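Local coordinates for small nuclear ribonucleoprotein homolog (Pyrobaculum aerophilum, PDB 1M5Q) that forms an Sm-like ring assembly of fourteen subunits, each carrying an added C-terminal region, and probably binds RNA, at the interface of chains A and B and the interface of chains A and C. Numbering follows the deposited sequence. Chains: chain A/B/C, small nuclear ribonucleoprotein homolog.

Contact 1: the interface of chains A and B. Residues chain A 55, 57-58; chain B 1, 34, 56, 59.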
loop_
_atom_site.group_PDB
_atom_site.type_symbol
_atom_site.label_atom_id
_atom_site.label_comp_id
_atom_site.label_asym_id
_atom_site.label_seq_id
_atom_site.Cartn_x
_atom_site.Cartn_y
_atom_site.Cartn_z
HETATM N N MSE A 55 13.177 8.019 15.186
HETATM C CA MSE A 55 12.230 7.405 14.242
HETATM C C MSE A 55 11.229 8.447 13.744
HETATM O O MSE A 55 10.552 9.122 14.537
HETATM C CB MSE A 55 11.466 6.274 14.926
HETATM C CG MSE A 55 12.390 5.273 15.570
HETATM SE SE MSE A 55 13.173 3.959 14.364
HETATM C CE MSE A 55 11.843 2.548 14.327
ATOM N N ARG A 57 8.148 8.486 12.818
ATOM C CA ARG A 57 6.769 8.498 13.274
ATOM C C ARG A 57 6.501 9.292 14.556
ATOM O O ARG A 57 5.338 9.650 14.837
ATOM C CB ARG A 57 6.238 7.079 13.519
ATOM C CG ARG A 57 6.108 6.202 12.276
ATOM C CD ARG A 57 5.871 4.743 12.708
ATOM N NE ARG A 57 5.609 3.879 11.557
ATOM C CZ ARG A 57 6.550 3.329 10.784
ATOM N NH1 ARG A 57 7.851 3.535 11.031
ATOM N NH2 ARG A 57 6.184 2.569 9.744
ATOM N N TYR A 58 7.553 9.545 15.322
ATOM C CA TYR A 58 7.409 10.271 16.588
ATOM C C TYR A 58 7.866 11.709 16.515
ATOM O O TYR A 58 7.865 12.429 17.522
ATOM C CB TYR A 58 8.167 9.502 17.687
ATOM C CG TYR A 58 7.450 8.229 18.039
ATOM C CD1 TYR A 58 7.771 7.001 17.434
ATOM C CD2 TYR A 58 6.355 8.269 18.896
ATOM C CE1 TYR A 58 6.982 5.840 17.677
ATOM C CE2 TYR A 58 5.582 7.145 19.155
ATOM C CZ TYR A 58 5.881 5.931 18.551
ATOM O OH TYR A 58 5.023 4.851 18.812
ATOM N N PHE B 1 18.110 4.752 9.368
ATOM C CA PHE B 1 19.473 4.616 9.912
ATOM C C PHE B 1 19.807 3.161 10.175
ATOM O O PHE B 1 20.562 2.826 11.094
ATOM C CB PHE B 1 19.656 5.497 11.175
ATOM C CG PHE B 1 18.440 5.588 12.038
ATOM C CD1 PHE B 1 17.950 4.453 12.686
ATOM C CD2 PHE B 1 17.768 6.805 12.196
ATOM C CE1 PHE B 1 16.802 4.518 13.489
ATOM C CE2 PHE B 1 16.587 6.885 13.015
ATOM C CZ PHE B 1 16.123 5.736 13.651
ATOM N N LEU B 34 13.494 -1.780 11.165
ATOM C CA LEU B 34 13.940 -1.196 12.409
ATOM C C LEU B 34 13.355 -1.824 13.704
ATOM O O LEU B 34 13.240 -1.153 14.748
ATOM C CB LEU B 34 13.722 0.311 12.367
ATOM C CG LEU B 34 14.844 1.297 12.002
ATOM C CD1 LEU B 34 16.257 0.663 11.853
ATOM C CD2 LEU B 34 14.411 2.081 10.808
ATOM N N TYR B 56 9.076 -2.078 16.126
ATOM C CA TYR B 56 9.437 -0.757 15.615
ATOM C C TYR B 56 8.370 0.335 15.792
ATOM O O TYR B 56 8.703 1.516 15.982
ATOM C CB TYR B 56 9.877 -0.885 14.149
ATOM C CG TYR B 56 8.732 -1.032 13.152
ATOM C CD1 TYR B 56 8.054 0.089 12.686
ATOM C CD2 TYR B 56 8.322 -2.292 12.704
ATOM C CE1 TYR B 56 6.982 -0.037 11.785
ATOM C CE2 TYR B 56 7.270 -2.436 11.840
ATOM C CZ TYR B 56 6.592 -1.319 11.381
ATOM O OH TYR B 56 5.465 -1.492 10.583
ATOM N N ILE B 59 9.045 2.392 19.061
ATOM C CA ILE B 59 10.355 2.979 19.341
ATOM C C ILE B 59 10.370 4.458 18.966
ATOM O O ILE B 59 10.118 4.816 17.796
ATOM C CB ILE B 59 11.437 2.245 18.547
ATOM C CG1 ILE B 59 11.405 0.777 18.907
ATOM C CG2 ILE B 59 12.819 2.853 18.808
ATOM C CD1 ILE B 59 12.331 -0.102 17.983
#
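A:Met55 lies against B:Phe1, B:Leu34, B:Tyr56 and B:Ile59 of the adjoining Sm-fold subunit. Residues 51-64 form the Sm2 region, in which strand 51-54 is followed by the 3-10 helix 56-58. A:Met55 is modelled as selenomethionine, and more of its surface is buried than of any other residue here. The contact is mainly apolar. The side chain is bent at chi2 (-80°) and chi3 (-87°), and the bends bring its end round to two different partners. It crosses the side chain of B:Phe1 at about a right angle, with SE 3.5 Å from the ring CZ. It slides past B:Leu34 in the opposite direction, its methyl CE 3.5 Å from CB. CE also comes 4.0 Å from CB of B:Tyr56.

The backbone carbonyl of B:Ile59 is touched by carbon. Its O lies 3.2 Å from CD1 on the rim of the A:Tyr58 ring.

A guanidinium-ring contact completes the patch. A:Arg57 is extended from CG to NE and turns one guanidinium face to B:Tyr56. B:Tyr56 CE1 sits 3.5 Å from A:Arg57 CZ, towards the rim of the group. The two planes are 60° apart. An alanine in place of A:Arg57 would probably leave the B:Tyr56 ring edge without its cover and freer to turn.

Contact 2: the interface of chains A and C. Residues chain A 88-89, 91-92, 94; chain C 11, 68, 106, 122-123, 126.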
loop_
_atom_site.group_PDB
_atom_site.type_symbol
_atom_site.label_atom_id
_atom_site.label_comp_id
_atom_site.label_asym_id
_atom_site.label_seq_id
_atom_site.Cartn_x
_atom_site.Cartn_y
_atom_site.Cartn_z
ATOM N N TYR A 88 21.745 25.419 -11.442
ATOM C CA TYR A 88 22.467 25.330 -10.180
ATOM C C TYR A 88 23.672 24.419 -10.402
ATOM O O TYR A 88 23.527 23.300 -10.942
ATOM C CB TYR A 88 21.593 24.736 -9.088
ATOM C CG TYR A 88 22.375 24.469 -7.784
ATOM C CD1 TYR A 88 22.910 25.522 -7.051
ATOM C CD2 TYR A 88 22.586 23.168 -7.319
ATOM C CE1 TYR A 88 23.658 25.289 -5.880
ATOM C CE2 TYR A 88 23.317 22.911 -6.151
ATOM C CZ TYR A 88 23.856 23.984 -5.453
ATOM O OH TYR A 88 24.669 23.774 -4.414
ATOM N N ILE A 89 24.863 24.858 -9.981
ATOM C CA ILE A 89 26.030 24.005 -10.183
ATOM C C ILE A 89 26.427 23.507 -8.789
ATOM O O ILE A 89 26.902 24.280 -7.965
ATOM C CB ILE A 89 27.213 24.796 -10.818
ATOM C CG1 ILE A 89 26.724 25.504 -12.094
ATOM C CG2 ILE A 89 28.378 23.870 -11.032
ATOM C CD1 ILE A 89 26.100 24.628 -13.133
ATOM N N GLU A 91 28.780 21.493 -8.094
ATOM C CA GLU A 91 30.207 21.365 -7.927
ATOM C C GLU A 91 30.809 22.599 -7.241
ATOM O O GLU A 91 31.721 22.462 -6.388
ATOM C CB GLU A 91 30.873 21.077 -9.288
ATOM C CG GLU A 91 30.383 19.734 -9.978
ATOM C CD GLU A 91 29.172 19.933 -10.860
ATOM O OE1 GLU A 91 28.318 20.785 -10.515
ATOM O OE2 GLU A 91 29.064 19.224 -11.893
ATOM N N THR A 92 30.273 23.786 -7.549
ATOM C CA THR A 92 30.798 24.995 -6.933
ATOM C C THR A 92 29.797 25.768 -6.057
ATOM O O THR A 92 30.149 26.828 -5.511
ATOM C CB THR A 92 31.412 25.939 -8.024
ATOM O OG1 THR A 92 30.441 26.190 -9.062
ATOM C CG2 THR A 92 32.657 25.248 -8.707
ATOM N N VAL A 94 27.037 27.341 -7.006
ATOM C CA VAL A 94 26.832 28.604 -7.682
ATOM C C VAL A 94 25.551 28.496 -8.556
ATOM O O VAL A 94 25.132 27.414 -8.888
ATOM C CB VAL A 94 28.179 28.805 -8.441
ATOM C CG1 VAL A 94 28.025 28.634 -9.920
ATOM C CG2 VAL A 94 28.874 30.038 -7.924
ATOM N N ARG C 11 20.137 21.028 -14.234
ATOM C CA ARG C 11 21.011 20.172 -15.035
ATOM C C ARG C 11 20.200 19.215 -15.901
ATOM O O ARG C 11 19.056 18.881 -15.587
ATOM C CB ARG C 11 21.969 19.366 -14.124
ATOM C CG ARG C 11 22.704 20.210 -13.117
ATOM C CD ARG C 11 23.475 21.295 -13.866
ATOM N NE ARG C 11 24.902 21.180 -13.642
ATOM C CZ ARG C 11 25.590 20.137 -14.014
ATOM N NH1 ARG C 11 24.922 19.167 -14.628
ATOM N NH2 ARG C 11 26.889 20.031 -13.768
ATOM N N ARG C 68 31.820 13.575 -16.651
ATOM C CA ARG C 68 32.594 14.398 -15.714
ATOM C C ARG C 68 33.672 15.091 -16.566
ATOM O O ARG C 68 33.986 14.650 -17.690
ATOM C CB ARG C 68 33.275 13.529 -14.659
ATOM C CG ARG C 68 32.331 12.926 -13.665
ATOM C CD ARG C 68 31.583 14.034 -12.893
ATOM N NE ARG C 68 30.755 13.518 -11.800
ATOM C CZ ARG C 68 29.954 14.276 -11.049
ATOM N NH1 ARG C 68 29.860 15.589 -11.266
ATOM N NH2 ARG C 68 29.281 13.733 -10.061
ATOM N N ILE C 106 34.757 16.564 -9.025
ATOM C CA ILE C 106 33.518 16.950 -8.349
ATOM C C ILE C 106 33.517 18.352 -7.770
ATOM O O ILE C 106 32.523 18.807 -7.242
ATOM C CB ILE C 106 33.193 15.831 -7.290
ATOM C CG1 ILE C 106 32.093 14.988 -7.849
ATOM C CG2 ILE C 106 32.986 16.339 -5.891
ATOM C CD1 ILE C 106 32.497 14.318 -9.123
ATOM N N PHE C 122 36.460 25.700 -13.920
ATOM C CA PHE C 122 35.674 24.476 -13.770
ATOM C C PHE C 122 34.304 24.694 -14.414
ATOM O O PHE C 122 33.862 23.888 -15.263
ATOM C CB PHE C 122 35.523 24.129 -12.273
ATOM C CG PHE C 122 35.080 22.706 -12.014
ATOM C CD1 PHE C 122 36.013 21.723 -11.696
ATOM C CD2 PHE C 122 33.743 22.364 -12.098
ATOM C CE1 PHE C 122 35.624 20.420 -11.465
ATOM C CE2 PHE C 122 33.337 21.073 -11.880
ATOM C CZ PHE C 122 34.261 20.085 -11.558
ATOM N N GLU C 123 33.644 25.788 -14.033
ATOM C CA GLU C 123 32.346 26.108 -14.596
ATOM C C GLU C 123 32.422 26.241 -16.128
ATOM O O GLU C 123 31.546 25.717 -16.836
ATOM C CB GLU C 123 31.826 27.385 -13.957
ATOM C CG GLU C 123 31.255 27.181 -12.519
ATOM C CD GLU C 123 31.497 28.385 -11.597
ATOM O OE1 GLU C 123 31.496 29.527 -12.103
ATOM O OE2 GLU C 123 31.693 28.187 -10.364
ATOM N N LEU C 126 32.042 23.116 -17.408
ATOM C CA LEU C 126 30.687 22.546 -17.333
ATOM C C LEU C 126 29.748 23.127 -18.366
ATOM O O LEU C 126 28.815 22.453 -18.806
ATOM C CB LEU C 126 30.057 22.754 -15.948
ATOM C CG LEU C 126 30.758 21.967 -14.828
ATOM C CD1 LEU C 126 30.118 22.380 -13.546
ATOM C CD2 LEU C 126 30.704 20.401 -15.057
HETATM O O HOH W 1 30.551 17.569 -13.216
#
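A:Glu91 points its carboxylate at two arginines of chain C. The charged contacts centre on OE2. The side chain is bent at chi2 (89°), which helps to turn the carboxylate towards C:Arg11. The two form a salt bridge, with C:Arg11 NH2 3.0 Å from A:Glu91 OE2. The side chains meet tip to tip, but the N-H points away, so the attraction is ionic and not a hydrogen bond. C:Arg68 is a longer salt-bridge partner, with NH1 3.8 Å from OE2. Here OE2 lies at the edge of the guanidinium, in its plane. A water links the same two groups, 2.6 Å from A:Glu91 OE2 and 2.9 Å from C:Arg68 NH1. Two positive groups would probably stabilise the carboxylate in its charged form.

A hydrogen bond runs from A:Thr92 OG1 to C:Glu123 OE2, at 2.7 Å. The hydroxyl meets the carboxylate on its anti side, 29° out of plane.

Apolar contacts fill in between. A:Glu91 CB lies 3.6 Å from CE2 of C:Phe122, and the side chains cross at about a right angle. A:Ile89 CG2 packs tightly on C:Leu126 CD1, at 3.4 Å. The patch fastens the turn after strand 86-89 of chain A to helix 113-127 of chain C, and so helps to hold subunits together in the 14-mer.

Contact 3: the interface of chains A and B. Residues chain A 23, 49, 51-54; chain B 61-63.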
loop_
_atom_site.group_PDB
_atom_site.type_symbol
_atom_site.label_atom_id
_atom_site.label_comp_id
_atom_site.label_asym_id
_atom_site.label_seq_id
_atom_site.Cartn_x
_atom_site.Cartn_y
_atom_site.Cartn_z
ATOM N N TYR A 23 14.909 17.225 21.728
ATOM C CA TYR A 23 16.345 17.044 21.592
ATOM C C TYR A 23 16.970 18.172 20.796
ATOM O O TYR A 23 16.388 18.633 19.813
ATOM C CB TYR A 23 16.659 15.701 20.927
ATOM C CG TYR A 23 16.513 14.575 21.916
ATOM C CD1 TYR A 23 17.612 14.135 22.633
ATOM C CD2 TYR A 23 15.239 14.038 22.224
ATOM C CE1 TYR A 23 17.461 13.184 23.640
ATOM C CE2 TYR A 23 15.067 13.102 23.212
ATOM C CZ TYR A 23 16.198 12.672 23.933
ATOM O OH TYR A 23 16.082 11.744 24.957
ATOM N N PHE A 49 24.092 12.876 24.485
ATOM C CA PHE A 49 24.300 11.677 23.694
ATOM C C PHE A 49 25.154 11.970 22.469
ATOM O O PHE A 49 24.948 12.978 21.768
ATOM C CB PHE A 49 22.947 11.053 23.230
ATOM C CG PHE A 49 22.041 10.620 24.365
ATOM C CD1 PHE A 49 21.121 11.494 24.904
ATOM C CD2 PHE A 49 22.170 9.365 24.936
ATOM C CE1 PHE A 49 20.338 11.127 26.014
ATOM C CE2 PHE A 49 21.381 8.975 26.064
ATOM C CZ PHE A 49 20.472 9.868 26.590
ATOM N N ARG A 51 25.096 10.114 19.854
ATOM C CA ARG A 51 24.131 9.978 18.750
ATOM C C ARG A 51 22.726 9.669 19.242
ATOM O O ARG A 51 22.548 8.923 20.234
ATOM C CB ARG A 51 24.535 8.887 17.757
ATOM C CG ARG A 51 25.791 9.222 16.992
ATOM C CD ARG A 51 25.566 10.148 15.833
ATOM N NE ARG A 51 26.810 10.263 15.071
ATOM C CZ ARG A 51 27.886 10.937 15.476
ATOM N NH1 ARG A 51 27.873 11.573 16.643
ATOM N NH2 ARG A 51 28.979 10.971 14.721
ATOM N N VAL A 52 21.743 10.282 18.560
ATOM C CA VAL A 52 20.340 10.049 18.838
ATOM C C VAL A 52 19.665 9.787 17.476
ATOM O O VAL A 52 19.622 10.677 16.610
ATOM C CB VAL A 52 19.683 11.240 19.530
ATOM C CG1 VAL A 52 18.179 10.991 19.664
ATOM C CG2 VAL A 52 20.348 11.439 20.958
ATOM N N PHE A 53 19.199 8.554 17.319
ATOM C CA PHE A 53 18.530 8.026 16.116
ATOM C C PHE A 53 17.038 8.125 16.369
ATOM O O PHE A 53 16.483 7.340 17.148
ATOM C CB PHE A 53 18.954 6.564 15.933
ATOM C CG PHE A 53 20.449 6.385 15.816
ATOM C CD1 PHE A 53 21.214 5.919 16.903
ATOM C CD2 PHE A 53 21.099 6.683 14.625
ATOM C CE1 PHE A 53 22.597 5.753 16.797
ATOM C CE2 PHE A 53 22.495 6.525 14.499
ATOM C CZ PHE A 53 23.254 6.053 15.603
ATOM N N ILE A 54 16.413 9.096 15.720
ATOM C CA ILE A 54 15.015 9.407 15.915
ATOM C C ILE A 54 14.120 8.884 14.810
ATOM O O ILE A 54 14.267 9.301 13.650
ATOM C CB ILE A 54 14.827 10.963 16.011
ATOM C CG1 ILE A 54 15.818 11.556 17.023
ATOM C CG2 ILE A 54 13.414 11.319 16.462
ATOM C CD1 ILE A 54 15.652 13.119 17.198
ATOM N N HIS B 61 13.166 6.641 19.966
ATOM C CA HIS B 61 14.537 6.885 19.561
ATOM C C HIS B 61 15.518 5.896 20.210
ATOM O O HIS B 61 15.193 5.211 21.173
ATOM C CB HIS B 61 14.984 8.372 19.797
ATOM C CG HIS B 61 14.935 8.822 21.228
ATOM N ND1 HIS B 61 13.786 9.314 21.821
ATOM C CD2 HIS B 61 15.880 8.784 22.206
ATOM C CE1 HIS B 61 14.025 9.557 23.104
ATOM N NE2 HIS B 61 15.287 9.244 23.362
ATOM N N ILE B 62 16.702 5.805 19.616
ATOM C CA ILE B 62 17.777 4.939 20.047
ATOM C C ILE B 62 18.972 5.846 20.308
ATOM O O ILE B 62 19.323 6.669 19.451
ATOM C CB ILE B 62 18.078 3.922 18.966
ATOM C CG1 ILE B 62 16.824 3.053 18.850
ATOM C CG2 ILE B 62 19.277 3.002 19.370
ATOM C CD1 ILE B 62 16.703 2.287 17.605
ATOM N N ASP B 63 19.584 5.719 21.493
ATOM C CA ASP B 63 20.684 6.602 21.863
ATOM C C ASP B 63 21.983 5.923 22.193
ATOM O O ASP B 63 22.012 4.874 22.806
ATOM C CB ASP B 63 20.305 7.455 23.048
ATOM C CG ASP B 63 18.883 7.931 22.995
ATOM O OD1 ASP B 63 18.448 8.359 21.893
ATOM O OD2 ASP B 63 18.195 7.882 24.071
#
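A:Phe53 and B:Ile62 pair through their backbones, edge strand to edge strand. The amide N of A:Phe53 gives a hydrogen bond to O of B:Ile62 at 2.8 Å. The return bond, from B:Ile62 N to A:Phe53 O, is 2.9 Å. The strands, 51-54 of chain A and 59-64 of chain B, run antiparallel.

Side chains pack beside this pairing. B:His61 holds CG between its backbone N and carbonyl carbon (chi1 61°), and its imidazole reaches A:Tyr23, with OH of the phenol 3.1 Å from NE2. The rings meet edge-to-face, their planes 61° apart. The hydroxyl lies well above the imidazole plane, so any hydrogen bond between them is bent. A:Phe49 lies across B:Asp63, with CD2 3.3 Å from CB, and the carboxylate oxygen OD2 hangs over the rim of one ring face. A:Val52 lies side by side with B:Asp63, its CG1 3.5 Å from OD1.

Further out, B:Asp63 may help to position B:His61, its OD2 3.3 Å from NE2. An alanine in place of A:Tyr23 would probably leave B:His61 without its aromatic neighbour and its imidazole freer to turn.

This strand pairing is the typical subunit junction of Sm rings, and it continues the sheet from one subunit into the next to build the toroid.

Contact 4: the interface of chains A and C. Residues chain A 72, 87-88, 90; chain C 6-9, 11.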
loop_
_atom_site.group_PDB
_atom_site.type_symbol
_atom_site.label_atom_id
_atom_site.label_comp_id
_atom_site.label_asym_id
_atom_site.label_seq_id
_atom_site.Cartn_x
_atom_site.Cartn_y
_atom_site.Cartn_z
ATOM N N ARG A 72 20.131 26.461 -3.892
ATOM C CA ARG A 72 19.194 25.735 -4.749
ATOM C C ARG A 72 17.912 26.499 -4.630
ATOM O O ARG A 72 17.156 26.599 -5.581
ATOM C CB ARG A 72 18.937 24.294 -4.261
ATOM C CG ARG A 72 20.163 23.457 -4.287
ATOM C CD ARG A 72 19.965 22.291 -3.369
ATOM N NE ARG A 72 21.238 21.841 -2.874
ATOM C CZ ARG A 72 21.920 22.477 -1.936
ATOM N NH1 ARG A 72 21.416 23.585 -1.398
ATOM N NH2 ARG A 72 23.097 22.005 -1.561
ATOM N N LYS A 87 20.667 27.618 -13.910
ATOM C CA LYS A 87 21.236 26.340 -13.597
ATOM C C LYS A 87 22.009 26.392 -12.300
ATOM O O LYS A 87 22.833 27.283 -12.080
ATOM C CB LYS A 87 22.167 25.927 -14.732
ATOM C CG LYS A 87 22.782 24.608 -14.538
ATOM C CD LYS A 87 23.412 24.078 -15.845
ATOM C CE LYS A 87 24.339 25.088 -16.412
ATOM N NZ LYS A 87 23.602 26.183 -17.136
ATOM N N TYR A 88 21.745 25.419 -11.442
ATOM C CA TYR A 88 22.467 25.330 -10.180
ATOM C C TYR A 88 23.672 24.419 -10.402
ATOM O O TYR A 88 23.527 23.300 -10.942
ATOM C CB TYR A 88 21.593 24.736 -9.088
ATOM C CG TYR A 88 22.375 24.469 -7.784
ATOM C CD1 TYR A 88 22.910 25.522 -7.051
ATOM C CD2 TYR A 88 22.586 23.168 -7.319
ATOM C CE1 TYR A 88 23.658 25.289 -5.880
ATOM C CE2 TYR A 88 23.317 22.911 -6.151
ATOM C CZ TYR A 88 23.856 23.984 -5.453
ATOM O OH TYR A 88 24.669 23.774 -4.414
ATOM N N GLU A 90 26.195 22.225 -8.529
ATOM C CA GLU A 90 26.513 21.677 -7.243
ATOM C C GLU A 90 28.008 21.639 -7.021
ATOM O O GLU A 90 28.450 21.741 -5.885
ATOM C CB GLU A 90 25.931 20.236 -7.079
ATOM C CG GLU A 90 26.537 19.144 -8.019
ATOM C CD GLU A 90 25.805 17.779 -7.830
ATOM O OE1 GLU A 90 25.881 16.889 -8.697
ATOM O OE2 GLU A 90 25.138 17.591 -6.786
ATOM N N ASN C 6 17.845 16.952 -5.943
ATOM C CA ASN C 6 17.635 18.369 -5.721
ATOM C C ASN C 6 18.950 19.138 -6.021
ATOM O O ASN C 6 18.902 20.331 -6.335
ATOM C CB ASN C 6 17.188 18.619 -4.283
ATOM C CG ASN C 6 16.351 19.867 -4.152
ATOM O OD1 ASN C 6 15.172 19.870 -4.529
ATOM N ND2 ASN C 6 16.950 20.954 -3.638
ATOM N N ASN C 7 20.107 18.467 -5.896
ATOM C CA ASN C 7 21.380 19.107 -6.205
ATOM C C ASN C 7 21.608 19.198 -7.705
ATOM O O ASN C 7 22.571 19.812 -8.127
ATOM C CB ASN C 7 22.563 18.393 -5.579
ATOM C CG ASN C 7 22.703 18.722 -4.108
ATOM O OD1 ASN C 7 22.541 19.857 -3.706
ATOM N ND2 ASN C 7 22.995 17.721 -3.303
ATOM N N LEU C 8 20.716 18.614 -8.502
ATOM C CA LEU C 8 20.868 18.689 -9.960
ATOM C C LEU C 8 19.857 19.644 -10.606
ATOM O O LEU C 8 19.652 19.585 -11.829
ATOM C CB LEU C 8 20.740 17.280 -10.580
ATOM C CG LEU C 8 21.889 16.348 -10.203
ATOM C CD1 LEU C 8 21.561 14.945 -10.658
ATOM C CD2 LEU C 8 23.176 16.831 -10.829
ATOM N N LEU C 9 19.200 20.517 -9.817
ATOM C CA LEU C 9 18.246 21.434 -10.437
ATOM C C LEU C 9 18.931 22.236 -11.539
ATOM O O LEU C 9 20.042 22.765 -11.381
ATOM C CB LEU C 9 17.618 22.401 -9.435
ATOM C CG LEU C 9 16.310 22.024 -8.709
ATOM C CD1 LEU C 9 15.622 20.796 -9.325
ATOM C CD2 LEU C 9 16.625 21.703 -7.271
ATOM N N ARG C 11 20.137 21.028 -14.234
ATOM C CA ARG C 11 21.011 20.172 -15.035
ATOM C C ARG C 11 20.200 19.215 -15.901
ATOM O O ARG C 11 19.056 18.881 -15.587
ATOM C CB ARG C 11 21.969 19.366 -14.124
ATOM C CG ARG C 11 22.704 20.210 -13.117
ATOM C CD ARG C 11 23.475 21.295 -13.866
ATOM N NE ARG C 11 24.902 21.180 -13.642
ATOM C CZ ARG C 11 25.590 20.137 -14.014
ATOM N NH1 ARG C 11 24.922 19.167 -14.628
ATOM N NH2 ARG C 11 26.889 20.031 -13.768
HETATM O O HOH W 2 24.054 21.006 -10.202
#
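A:Arg72 holds CG anti to its carbonyl carbon (chi1 -63°) and then runs extended to NE, which brings the guanidinium to C:Asn7. A:Tyr88 has CG anti to its backbone N (chi1 173°), and its ring lies alongside the same asparagine, pointing the same way. These groups join the C-terminal region of one Sm-like subunit to the end of helix 2-6 and the following loop of another.

The side-chain amide oxygen OD1 of C:Asn7 accepts a hydrogen bond from A:Arg72 NE at 2.5 Å. OD1 lies almost in the guanidinium plane, while NE is tilted 24° from the plane of the amide carbonyl. NH2 adds a weak bond to the same oxygen. A:Tyr88 OH sits over the rim of one guanidinium face, and A:Arg72 CG lies against one face of the A:Tyr88 ring. The ring edge meets the backbone O of C:Asn7, 3.5 Å from CD2.

Backbone bonds lie beside this group. A:Tyr88 N donates to C:Leu9 O at 3.2 Å. A water is shared by A:Tyr88 O at 2.5 Å, A:Glu90 N at 3.0 Å and C:Asn7 O at 2.8 Å.

The aliphatic part of A:Lys87 crosses that of C:Arg11, CD to CD at 3.4 Å, while their charged ends stay apart.

Contacts 1 and 3 belong to the A-B interface, and their C-alpha centres are about 10 Å apart. Strand 51-54 of contact 3 leads into A:Met55 of contact 1, and strand 59-64 of chain B serves both. Contacts 2 and 4 belong to the A-C interface, their C-alpha centres about 9 Å apart, and share A:Tyr88 and C:Arg11. Between the two interfaces the centres are about 31 to 36 Å apart. Chain A thus uses Sm strands toward chain B and its C-terminal region toward chain C, which brings both N-terminal and C-terminal segments. The second set probably helps to stabilise the 14-mer.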